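Local coordinates for protein alpha-1,4-endofucoidanase (Mariniflexile fucanivorans, PDB 6DLH) that cleaves alpha-1,4-fucosidic linkages within fucoidan chains by a retaining mechanism, as a calcium-bearing member of glycoside hydrolase family 107, at residues 45-51 against 78-84; 65-69 against 136-142; 341-347 against 377-383; 128-134 against 215-220. One frame throughout, in Å; residues are numbered along the deposited sequence.

Contact 1: 45-51 against 78-84; sequences ALGMLWL and VDYVQLP. With CA (calcium ion), chain H.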
# COMPACT_ATOMS: atom_id res chain seq x y z
N ALA A 45 8.74 21.09 4.49
CA ALA A 45 8.57 19.83 3.77
C ALA A 45 7.13 19.66 3.29
O ALA A 45 6.19 19.94 4.02
CB ALA A 45 8.98 18.67 4.65
N LEU A 46 7.00 19.15 2.06
CA LEU A 46 5.72 18.93 1.40
C LEU A 46 5.52 17.43 1.21
O LEU A 46 6.33 16.77 0.55
CB LEU A 46 5.73 19.66 0.06
CG LEU A 46 4.54 19.40 -0.86
CD1 LEU A 46 3.24 19.88 -0.20
CD2 LEU A 46 4.73 20.10 -2.19
N GLY A 47 4.42 16.90 1.76
CA GLY A 47 4.15 15.46 1.69
C GLY A 47 2.84 15.13 0.99
O GLY A 47 1.98 15.99 0.83
N MET A 48 2.70 13.87 0.58
CA MET A 48 1.50 13.37 -0.08
C MET A 48 1.08 12.08 0.63
O MET A 48 1.79 11.60 1.51
CB MET A 48 1.77 13.08 -1.56
CG MET A 48 2.46 14.22 -2.29
SD MET A 48 2.72 13.90 -4.05
CE MET A 48 1.10 14.22 -4.75
N LEU A 49 -0.08 11.54 0.24
CA LEU A 49 -0.61 10.35 0.89
C LEU A 49 -1.01 9.33 -0.17
O LEU A 49 -1.76 9.66 -1.09
CB LEU A 49 -1.83 10.72 1.76
CG LEU A 49 -2.52 9.53 2.42
CD1 LEU A 49 -1.60 8.87 3.43
CD2 LEU A 49 -3.83 9.94 3.09
N TRP A 50 -0.54 8.09 0.01
CA TRP A 50 -0.87 6.99 -0.88
C TRP A 50 -1.41 5.82 -0.06
O TRP A 50 -0.66 5.13 0.64
CB TRP A 50 0.35 6.60 -1.72
CG TRP A 50 0.07 5.70 -2.88
CD1 TRP A 50 -0.34 6.07 -4.13
CD2 TRP A 50 0.22 4.27 -2.91
NE1 TRP A 50 -0.46 4.96 -4.94
CE2 TRP A 50 -0.13 3.85 -4.22
CE3 TRP A 50 0.61 3.31 -1.97
CZ2 TRP A 50 -0.09 2.51 -4.59
CZ3 TRP A 50 0.65 1.98 -2.35
CH2 TRP A 50 0.30 1.59 -3.64
N LEU A 51 -2.74 5.63 -0.13
CA LEU A 51 -3.40 4.74 0.81
C LEU A 51 -4.44 3.90 0.08
O LEU A 51 -5.56 4.35 -0.19
CB LEU A 51 -3.99 5.56 1.96
CG LEU A 51 -4.77 4.80 3.04
CD1 LEU A 51 -3.90 3.74 3.69
CD2 LEU A 51 -5.31 5.76 4.10
N VAL A 78 8.22 18.19 -3.98
CA VAL A 78 7.65 17.29 -2.99
C VAL A 78 8.79 16.54 -2.28
O VAL A 78 9.81 16.24 -2.88
CB VAL A 78 6.62 16.34 -3.62
CG1 VAL A 78 7.21 15.51 -4.76
CG2 VAL A 78 5.96 15.46 -2.58
N ASP A 79 8.58 16.22 -1.00
CA ASP A 79 9.65 15.76 -0.13
C ASP A 79 9.40 14.33 0.33
O ASP A 79 10.34 13.56 0.50
CB ASP A 79 9.85 16.74 1.03
CG ASP A 79 10.27 18.13 0.56
OD1 ASP A 79 11.38 18.24 -0.01
OD2 ASP A 79 9.49 19.08 0.76
N TYR A 80 8.13 13.96 0.54
CA TYR A 80 7.84 12.67 1.14
C TYR A 80 6.41 12.23 0.83
O TYR A 80 5.58 13.03 0.40
CB TYR A 80 8.14 12.70 2.65
CG TYR A 80 7.19 13.53 3.49
CD1 TYR A 80 7.34 14.92 3.59
CD2 TYR A 80 6.16 12.93 4.19
CE1 TYR A 80 6.47 15.67 4.37
CE2 TYR A 80 5.28 13.67 4.98
CZ TYR A 80 5.43 15.05 5.05
OH TYR A 80 4.56 15.78 5.81
N VAL A 81 6.16 10.93 1.05
CA VAL A 81 4.85 10.31 0.88
C VAL A 81 4.56 9.47 2.13
O VAL A 81 5.43 8.76 2.62
CB VAL A 81 4.82 9.44 -0.39
CG1 VAL A 81 3.49 8.70 -0.55
CG2 VAL A 81 5.15 10.24 -1.64
N GLN A 82 3.31 9.56 2.62
CA GLN A 82 2.81 8.74 3.71
C GLN A 82 2.23 7.44 3.15
O GLN A 82 1.43 7.47 2.21
CB GLN A 82 1.78 9.49 4.56
CG GLN A 82 1.21 8.65 5.70
CD GLN A 82 0.19 9.36 6.57
OE1 GLN A 82 -0.90 8.85 6.81
NE2 GLN A 82 0.53 10.56 7.03
N LEU A 83 2.64 6.32 3.75
CA LEU A 83 2.19 4.98 3.39
C LEU A 83 1.54 4.33 4.61
O LEU A 83 1.92 4.62 5.75
CB LEU A 83 3.39 4.14 2.97
CG LEU A 83 4.21 4.66 1.79
CD1 LEU A 83 5.54 3.92 1.72
CD2 LEU A 83 3.44 4.51 0.49
N PRO A 84 0.58 3.41 4.44
CA PRO A 84 0.09 2.62 5.57
C PRO A 84 1.18 1.63 5.96
O PRO A 84 1.94 1.19 5.09
CB PRO A 84 -1.09 1.86 4.97
CG PRO A 84 -0.76 1.75 3.50
CD PRO A 84 -0.07 3.05 3.17
CA CA H . 10.75 20.38 -0.80
O HOH W 1 9.01 21.96 -0.12
O HOH W 2 11.09 22.64 -2.05
O HOH W 3 12.61 19.82 -2.14
O HOH W 4 11.90 21.25 0.98
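Asp79 OD2 is gripped by two groups: it binds the calcium ion at 2.4 Å and accepts the backbone N-H of Leu46, N to OD2 2.8 Å, through its anti lone pair. Asp79 OD1 chelates the same ion and also pairs with Gln426 NE2, while four waters and the carbonyl oxygen of Thr77 join the metal shell. In return, Asp79 N donates to Leu46 O, and Tyr80 N adds a weak bond to that oxygen. Parallel pairing then takes over, its straight members being Gln82 N to Met48 O (2.8 Å, 171°) and Trp50 N to Gln82 O (3.0 Å).

Tyr80 turns its CG between backbone N and carbonyl carbon (chi1 70°), which lays the ring over Gly47. Gly47 CA stands 3.6 Å from the Tyr80 ring centroid and 13° off the ring normal, a CH-pi contact; a beta carbon on Gly47 would collide with CZ. Leu49 CD1 runs alongside the extended Gln82 chain, 3.5 Å from Gln82 OE1, while Gln82 NE2 bonds Glu145. The side chains of Met48 and Val78 cross near a right angle, Met48 CG 3.7 Å from Val78 CG2, and Leu51 CD1 rests on Pro84 CB at 3.6 Å.

The two strands, with helix 66-71 between them in sequence, form a beta-alpha-beta unit in the middle of the parallel sheet of the catalytic part, consistent with a (beta/alpha)-barrel-like fold as in GH29 fucosidases. Strand 377-379 flanks 46-49 and strand 143-149 flanks 80-84; Leu46 and Met48 pack on helix 399-415, Val81 and Leu83 on helix 129-139.

Contact 2: 65-69 against 136-142; sequences IDDFL and ALRAAGL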
# COMPACT_ATOMS: atom_id res chain seq x y z
N ILE A 65 3.54 1.10 -6.09
CA ILE A 65 3.35 2.54 -6.09
C ILE A 65 3.89 3.18 -7.37
O ILE A 65 3.83 4.40 -7.53
CB ILE A 65 3.97 3.17 -4.82
CG1 ILE A 65 3.42 4.58 -4.56
CG2 ILE A 65 5.50 3.16 -4.89
CD1 ILE A 65 3.79 5.17 -3.22
N ASP A 66 4.41 2.36 -8.31
CA ASP A 66 5.19 2.83 -9.45
C ASP A 66 4.38 3.72 -10.40
O ASP A 66 4.92 4.69 -10.93
CB ASP A 66 5.91 1.69 -10.17
CG ASP A 66 6.95 1.04 -9.27
OD1 ASP A 66 6.53 0.30 -8.36
OD2 ASP A 66 8.15 1.31 -9.47
N ASP A 67 3.12 3.37 -10.64
CA ASP A 67 2.26 4.17 -11.51
C ASP A 67 2.09 5.57 -10.92
O ASP A 67 2.15 6.57 -11.64
CB ASP A 67 0.93 3.48 -11.79
CG ASP A 67 1.04 2.30 -12.74
OD1 ASP A 67 2.10 2.16 -13.38
OD2 ASP A 67 0.06 1.54 -12.86
N PHE A 68 1.87 5.63 -9.60
CA PHE A 68 1.74 6.90 -8.90
C PHE A 68 3.01 7.71 -9.14
O PHE A 68 2.94 8.87 -9.54
CB PHE A 68 1.41 6.68 -7.42
CG PHE A 68 1.52 7.90 -6.54
CD1 PHE A 68 0.52 8.87 -6.51
CD2 PHE A 68 2.61 8.08 -5.70
CE1 PHE A 68 0.61 9.97 -5.68
CE2 PHE A 68 2.71 9.19 -4.86
CZ PHE A 68 1.70 10.13 -4.85
N LEU A 69 4.17 7.09 -8.93
CA LEU A 69 5.43 7.81 -9.03
C LEU A 69 5.66 8.31 -10.45
O LEU A 69 6.22 9.39 -10.63
CB LEU A 69 6.57 6.94 -8.50
CG LEU A 69 6.55 6.69 -6.99
CD1 LEU A 69 7.79 5.91 -6.55
CD2 LEU A 69 6.43 7.99 -6.20
N ALA A 136 11.03 2.16 -3.94
CA ALA A 136 10.62 2.99 -5.06
C ALA A 136 10.63 4.47 -4.68
O ALA A 136 11.03 5.32 -5.48
CB ALA A 136 9.26 2.54 -5.56
N LEU A 137 10.23 4.77 -3.44
CA LEU A 137 10.21 6.15 -2.97
C LEU A 137 11.64 6.66 -2.80
O LEU A 137 11.93 7.80 -3.17
CB LEU A 137 9.41 6.24 -1.67
CG LEU A 137 7.89 6.25 -1.82
CD1 LEU A 137 7.21 6.09 -0.47
CD2 LEU A 137 7.42 7.52 -2.52
N ARG A 138 12.51 5.81 -2.24
CA ARG A 138 13.92 6.13 -2.09
C ARG A 138 14.51 6.43 -3.46
O ARG A 138 15.15 7.46 -3.65
CB ARG A 138 14.67 4.98 -1.42
CG ARG A 138 16.19 5.13 -1.41
CD ARG A 138 16.70 6.36 -0.66
NE ARG A 138 16.33 6.37 0.75
CZ ARG A 138 17.02 5.80 1.73
NH1 ARG A 138 18.21 5.26 1.48
NH2 ARG A 138 16.53 5.75 2.95
N ALA A 139 14.27 5.53 -4.42
CA ALA A 139 14.88 5.68 -5.73
C ALA A 139 14.37 6.96 -6.39
O ALA A 139 15.07 7.56 -7.21
CB ALA A 139 14.63 4.45 -6.58
N ALA A 140 13.16 7.39 -5.99
CA ALA A 140 12.49 8.53 -6.59
C ALA A 140 12.90 9.82 -5.89
O ALA A 140 12.44 10.90 -6.25
CB ALA A 140 10.99 8.33 -6.58
N GLY A 141 13.77 9.70 -4.88
CA GLY A 141 14.35 10.85 -4.21
C GLY A 141 13.50 11.37 -3.05
O GLY A 141 13.70 12.50 -2.61
N LEU A 142 12.61 10.52 -2.51
CA LEU A 142 11.62 10.92 -1.53
C LEU A 142 11.84 10.20 -0.20
O LEU A 142 12.23 9.03 -0.18
CB LEU A 142 10.22 10.60 -2.08
CG LEU A 142 9.76 11.42 -3.29
CD1 LEU A 142 8.53 10.80 -3.95
CD2 LEU A 142 9.48 12.87 -2.92
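Leu69 carries most of the meeting with Ala136, Leu137, Ala140 and Leu142, and its branches divide the work. The CB bond heads toward the 136-142 segment, and with CG anti to the carbonyl carbon (chi1 -69°) the isobutyl fork is carried forward until its two methyls do the touching. CD1 lies over the end of helix 129-139: Leu69 CD1 is 3.5 Å from Ala136 O, 3.8 Å from Ala136 CB and 4.0 Å from Ala140 CB, so one methyl fits between two alanines a turn apart. CD2 meets two leucines: the Leu69 and Leu137 side chains cross at about a right angle, CD2 to CD2 3.8 Å, and Leu69 and Leu142 slide past each other in opposite directions, with Leu142 CD1 4.2 Å from Leu69 CD2.

Shortening Leu69 to an alanine would probably leave a gap over Ala136 and Ala140 and take from Leu137 and Leu142 the methyl they pack against. Ile65 adds a second apolar touch, its CG2 reaching Ala136 CB at 3.9 Å.

Helix 129-139 ends in a Schellman motif at Gly141 (phi 88°): Leu142 N reaches back to Leu137 O at 2.9 Å, and Gly141 N to Arg138 O. This turn brings Leu142 round to Leu69. The joint therefore sets the start of helix 66-71 against the C-terminal turn of helix 129-139, while Ile65, Leu137 and Leu142 also pack on strand 80-84.

Contact 3: 341-347 against 377-383; sequences HFFPKQS and GITWGTP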
# COMPACT_ATOMS: atom_id res chain seq x y z
N HIS A 341 3.50 20.50 12.21
CA HIS A 341 3.13 19.74 11.02
C HIS A 341 1.61 19.60 10.94
O HIS A 341 0.94 19.48 11.95
CB HIS A 341 3.86 18.39 11.02
CG HIS A 341 3.21 17.34 10.18
ND1 HIS A 341 2.18 16.55 10.66
CD2 HIS A 341 3.42 16.96 8.90
CE1 HIS A 341 1.79 15.72 9.71
NE2 HIS A 341 2.54 15.94 8.63
N PHE A 342 1.10 19.59 9.71
CA PHE A 342 -0.33 19.61 9.45
C PHE A 342 -0.68 18.41 8.57
O PHE A 342 0.09 18.08 7.67
CB PHE A 342 -0.69 20.97 8.82
CG PHE A 342 -2.16 21.27 8.61
CD1 PHE A 342 -3.14 20.74 9.43
CD2 PHE A 342 -2.56 22.15 7.61
CE1 PHE A 342 -4.48 21.04 9.24
CE2 PHE A 342 -3.90 22.46 7.42
CZ PHE A 342 -4.86 21.92 8.24
N PHE A 343 -1.82 17.76 8.87
CA PHE A 343 -2.33 16.63 8.09
C PHE A 343 -3.71 16.94 7.51
O PHE A 343 -4.70 16.30 7.86
CB PHE A 343 -2.36 15.34 8.92
CG PHE A 343 -2.53 14.05 8.15
CD1 PHE A 343 -2.52 14.04 6.76
CD2 PHE A 343 -2.66 12.84 8.81
CE1 PHE A 343 -2.65 12.85 6.05
CE2 PHE A 343 -2.78 11.65 8.11
CZ PHE A 343 -2.79 11.65 6.73
N PRO A 344 -3.82 17.89 6.55
CA PRO A 344 -5.12 18.25 5.96
C PRO A 344 -5.57 17.27 4.88
O PRO A 344 -4.79 16.42 4.44
CB PRO A 344 -4.82 19.62 5.34
CG PRO A 344 -3.38 19.49 4.89
CD PRO A 344 -2.71 18.65 5.96
N LYS A 345 -6.83 17.41 4.45
CA LYS A 345 -7.37 16.66 3.32
C LYS A 345 -7.53 17.60 2.13
O LYS A 345 -8.00 18.72 2.29
CB LYS A 345 -8.81 16.18 3.57
CG LYS A 345 -9.15 15.71 4.97
CD LYS A 345 -10.63 15.43 5.10
CE LYS A 345 -11.11 15.60 6.53
NZ LYS A 345 -12.43 14.95 6.74
N GLN A 346 -7.22 17.09 0.93
CA GLN A 346 -7.30 17.89 -0.29
C GLN A 346 -8.71 17.84 -0.88
O GLN A 346 -9.16 18.83 -1.45
CB GLN A 346 -6.24 17.40 -1.29
CG GLN A 346 -6.19 18.22 -2.57
CD GLN A 346 -4.99 17.84 -3.40
OE1 GLN A 346 -4.34 16.81 -3.17
NE2 GLN A 346 -4.67 18.68 -4.38
N SER A 347 -9.39 16.69 -0.74
CA SER A 347 -10.75 16.52 -1.24
C SER A 347 -11.74 16.95 -0.17
O SER A 347 -11.36 17.15 0.98
CB SER A 347 -11.02 15.09 -1.62
OG SER A 347 -11.53 14.37 -0.50
N GLY A 377 5.71 21.63 8.16
CA GLY A 377 5.53 20.61 7.13
C GLY A 377 4.06 20.23 6.99
O GLY A 377 3.28 20.42 7.93
N ILE A 378 3.71 19.73 5.80
CA ILE A 378 2.34 19.34 5.50
C ILE A 378 2.34 18.01 4.76
O ILE A 378 2.95 17.88 3.70
CB ILE A 378 1.60 20.43 4.69
CG1 ILE A 378 1.52 21.76 5.45
CG2 ILE A 378 0.21 19.92 4.31
CD1 ILE A 378 0.95 22.90 4.64
N THR A 379 1.66 17.02 5.36
CA THR A 379 1.25 15.83 4.62
C THR A 379 -0.13 16.10 4.04
O THR A 379 -1.12 16.04 4.76
CB THR A 379 1.13 14.60 5.53
OG1 THR A 379 2.34 14.45 6.28
CG2 THR A 379 0.88 13.33 4.74
N TRP A 380 -0.21 16.40 2.74
CA TRP A 380 -1.52 16.52 2.14
C TRP A 380 -2.14 15.14 2.03
O TRP A 380 -1.49 14.20 1.57
CB TRP A 380 -1.46 17.22 0.77
CG TRP A 380 -1.50 18.71 0.90
CD1 TRP A 380 -0.45 19.58 0.78
CD2 TRP A 380 -2.65 19.50 1.25
NE1 TRP A 380 -0.88 20.86 0.99
CE2 TRP A 380 -2.22 20.84 1.28
CE3 TRP A 380 -4.00 19.20 1.50
CZ2 TRP A 380 -3.11 21.89 1.55
CZ3 TRP A 380 -4.87 20.23 1.77
CH2 TRP A 380 -4.42 21.55 1.80
N GLY A 381 -3.40 15.04 2.48
CA GLY A 381 -4.22 13.90 2.12
C GLY A 381 -4.63 14.03 0.66
O GLY A 381 -5.65 14.65 0.36
N THR A 382 -3.81 13.45 -0.23
CA THR A 382 -3.96 13.53 -1.67
C THR A 382 -4.85 12.38 -2.15
O THR A 382 -4.53 11.22 -1.90
CB THR A 382 -2.59 13.46 -2.37
OG1 THR A 382 -1.91 12.28 -1.92
CG2 THR A 382 -1.73 14.68 -2.11
N PRO A 383 -5.96 12.65 -2.87
CA PRO A 383 -6.89 11.60 -3.28
C PRO A 383 -6.48 10.81 -4.53
O PRO A 383 -6.11 11.38 -5.56
CB PRO A 383 -8.17 12.39 -3.60
CG PRO A 383 -7.67 13.74 -4.09
CD PRO A 383 -6.39 13.99 -3.30
O HOH W 5 -8.29 13.96 -0.15
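Pro344 is the bump that fills the hollow between Ile378 and Trp380. Pro344 CG sits over the indole, 3.5 Å from the centroid of the Trp380 six-membered ring and 15° off its normal, a CH-pi contact. Pro344 CD presses on Ile378 CG2 at 3.6 Å, a methyl that shares this indole face, and CB of the proline lies over one face of the Phe342 ring, toward its rim.

Gly381 supplies the next hollow: a side chain there would be tight against Pro344 O, and the bare backbone lets Gly381 N bond that oxygen at 2.8 Å while Gln346 N takes Gly381 O. Gln346, extended, lays its OE1 3.5 Å from Pro383 CD and Thr382 CG2. The Phe343 ring turns its edge to Thr379 O, CD1 3.2 Å from that oxygen.

His341 reaches past Gly377 O with CG anti to the backbone N (chi1 158°), and its NE2 donates to Thr379 OG1 at 2.8 Å, nearly straight (176°) and in the ring plane. A leucine for His341 would probably leave Thr379 OG1 without this donor and Thr291 O without its ND1 partner.

Chemically, Thr379 OG1 is a buried junction, also bonded to Tyr80 OH and Glu145 OE1, and so linking strands 341-342, 377-379, 80-84 and 143-149. Gln346 NE2 pairs with Gln404, but OE1 has no polar partner, so burying it probably costs energy that the NE2 bond offsets in part.

Contact 4: 128-134 against 215-220; sequences DPLLSWL and RYGDLI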
# COMPACT_ATOMS: atom_id res chain seq x y z
N ASP A 128 6.33 -8.69 -0.04
CA ASP A 128 6.40 -7.56 0.87
C ASP A 128 6.12 -6.27 0.10
O ASP A 128 7.05 -5.61 -0.37
CB ASP A 128 7.76 -7.49 1.59
CG ASP A 128 7.80 -6.40 2.66
OD1 ASP A 128 6.78 -5.68 2.80
OD2 ASP A 128 8.83 -6.29 3.34
N PRO A 129 4.84 -5.85 -0.05
CA PRO A 129 4.50 -4.62 -0.78
C PRO A 129 5.14 -3.35 -0.21
O PRO A 129 5.59 -2.49 -0.96
CB PRO A 129 2.97 -4.54 -0.69
CG PRO A 129 2.54 -5.96 -0.39
CD PRO A 129 3.65 -6.55 0.45
N LEU A 130 5.20 -3.25 1.12
CA LEU A 130 5.73 -2.06 1.76
C LEU A 130 7.20 -1.84 1.37
O LEU A 130 7.58 -0.71 1.05
CB LEU A 130 5.56 -2.18 3.28
CG LEU A 130 5.95 -0.94 4.09
CD1 LEU A 130 5.19 0.29 3.61
CD2 LEU A 130 5.71 -1.17 5.57
N LEU A 131 8.01 -2.90 1.40
CA LEU A 131 9.42 -2.78 1.05
C LEU A 131 9.55 -2.29 -0.38
O LEU A 131 10.46 -1.52 -0.70
CB LEU A 131 10.13 -4.13 1.22
CG LEU A 131 11.62 -4.15 0.86
CD1 LEU A 131 12.40 -3.14 1.69
CD2 LEU A 131 12.21 -5.54 1.02
N SER A 132 8.64 -2.76 -1.24
CA SER A 132 8.59 -2.31 -2.62
C SER A 132 8.42 -0.78 -2.67
O SER A 132 9.26 -0.07 -3.24
CB SER A 132 7.51 -3.04 -3.37
OG SER A 132 7.51 -2.67 -4.74
N TRP A 133 7.35 -0.30 -2.02
CA TRP A 133 7.00 1.11 -2.01
C TRP A 133 8.14 1.93 -1.41
O TRP A 133 8.52 2.97 -1.96
CB TRP A 133 5.68 1.35 -1.26
CG TRP A 133 4.56 0.40 -1.58
CD1 TRP A 133 4.37 -0.31 -2.73
CD2 TRP A 133 3.44 0.10 -0.73
NE1 TRP A 133 3.22 -1.05 -2.64
CE2 TRP A 133 2.63 -0.83 -1.42
CE3 TRP A 133 3.05 0.50 0.56
CZ2 TRP A 133 1.46 -1.34 -0.88
CZ3 TRP A 133 1.90 -0.01 1.10
CH2 TRP A 133 1.11 -0.92 0.39
N LEU A 134 8.70 1.44 -0.30
CA LEU A 134 9.77 2.13 0.41
C LEU A 134 10.97 2.36 -0.52
O LEU A 134 11.54 3.45 -0.52
CB LEU A 134 10.17 1.33 1.65
CG LEU A 134 9.20 1.35 2.84
CD1 LEU A 134 9.66 0.37 3.92
CD2 LEU A 134 9.05 2.75 3.42
N ARG A 215 13.67 -4.12 10.49
CA ARG A 215 13.73 -4.58 9.12
C ARG A 215 14.05 -3.42 8.18
O ARG A 215 15.03 -3.47 7.43
CB ARG A 215 12.40 -5.25 8.75
CG ARG A 215 12.49 -6.27 7.62
CD ARG A 215 11.13 -6.72 7.15
NE ARG A 215 10.41 -7.62 8.05
CZ ARG A 215 9.12 -7.94 7.93
NH1 ARG A 215 8.58 -8.85 8.73
NH2 ARG A 215 8.37 -7.35 7.02
N TYR A 216 13.24 -2.35 8.25
CA TYR A 216 13.22 -1.34 7.20
C TYR A 216 14.32 -0.30 7.40
O TYR A 216 14.77 0.28 6.42
CB TYR A 216 11.81 -0.80 6.99
CG TYR A 216 10.83 -1.87 6.60
CD1 TYR A 216 11.08 -2.72 5.53
CD2 TYR A 216 9.65 -2.07 7.32
CE1 TYR A 216 10.19 -3.72 5.18
CE2 TYR A 216 8.76 -3.07 6.98
CZ TYR A 216 9.03 -3.90 5.90
OH TYR A 216 8.16 -4.90 5.56
N GLY A 217 14.76 -0.11 8.65
CA GLY A 217 15.87 0.79 8.91
C GLY A 217 15.55 2.22 8.46
O GLY A 217 14.45 2.73 8.71
N ASP A 218 16.50 2.84 7.76
CA ASP A 218 16.40 4.25 7.40
C ASP A 218 15.54 4.44 6.14
O ASP A 218 15.53 5.52 5.55
CB ASP A 218 17.78 4.89 7.28
CG ASP A 218 18.55 4.44 6.05
OD1 ASP A 218 17.98 3.69 5.23
OD2 ASP A 218 19.73 4.85 5.92
N LEU A 219 14.83 3.38 5.72
CA LEU A 219 13.89 3.49 4.62
C LEU A 219 12.61 4.19 5.10
O LEU A 219 11.77 4.57 4.29
CB LEU A 219 13.60 2.09 4.06
CG LEU A 219 14.73 1.43 3.26
CD1 LEU A 219 14.33 0.02 2.84
CD2 LEU A 219 15.11 2.24 2.03
N ILE A 220 12.50 4.35 6.43
CA ILE A 220 11.36 4.97 7.09
C ILE A 220 11.85 6.22 7.83
O ILE A 220 12.66 6.09 8.74
CB ILE A 220 10.71 3.98 8.07
CG1 ILE A 220 10.07 2.80 7.32
CG2 ILE A 220 9.71 4.69 8.98
CD1 ILE A 220 9.43 1.77 8.22
O HOH W 6 12.31 4.85 1.65
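Tyr216 OH donates to Asp128 OD2 at 2.7 Å, meeting the oxygen on its syn side, 18° out of the carboxylate plane. The groups come from opposite directions, the acid at the ring edge with carboxylate and ring planes 50° apart. Around the ring, Leu134 CD1 lies over one face, 4.0 Å from the Tyr216 centroid, while Arg215 CB backs the opposite face. Leu130 CD2 approaches Tyr216 CE2 obliquely at 3.9 Å; Leu131 CB comes near CE1, and Leu131 CD1 touches Leu219 CD1. Beyond the ring, Leu134 CD2 is 3.4 Å from Leu219 O and touches Ile220 CG1.

A second shell holds these groups in place. Arg215 bends at chi3 (-73°) to bring NH2 within 2.9 Å of Tyr216 OH, while its NH1 is tied to Pro98 O. Asp128 sits at the N-cap of helix 129-139, OD1 accepting a weak bond from Leu131 N. Water 6 donates to both Leu134 O and Leu219 O, 2.7 Å from each, and Leu219 O has a further partner in Thr144 OG1.

The contact joins the first turns of helix 129-139 to the end of helix 198-216 through an apolar patch with polar margins, and Leu134 and Ile220 also pack on strand 143-149. Arg215 NH2 is only a long salt-bridge partner of Asp128 OD2, but this charge, the phenol proton and the helix start would probably all favour the ionised carboxylate.

Contacts 1 and 3 belong to one parallel sheet, their centres about 9 Å apart, and are stitched by a probable hydrogen bond of 2.6 Å between Gly47 N and Ile378 O, beside the Tyr80 and Thr379 hydroxyl pair. Contacts 2 and 4 share helix 129-139, which packs on strands 80-84 and 143-149; Leu83 CD1 of contact 1 lies 3.5 Å from Leu137 CD1 of contact 2, and Trp133 of contact 4 packs on Trp50. Arg138 and Asp218 add a long, weak ion pair between contacts 2 and 4. Contacts 3 and 4 do not touch, centres about 22 Å apart. The calcium of contact 1 lies about 8 Å from the Leu142 side chain and about 9 Å from Gly377.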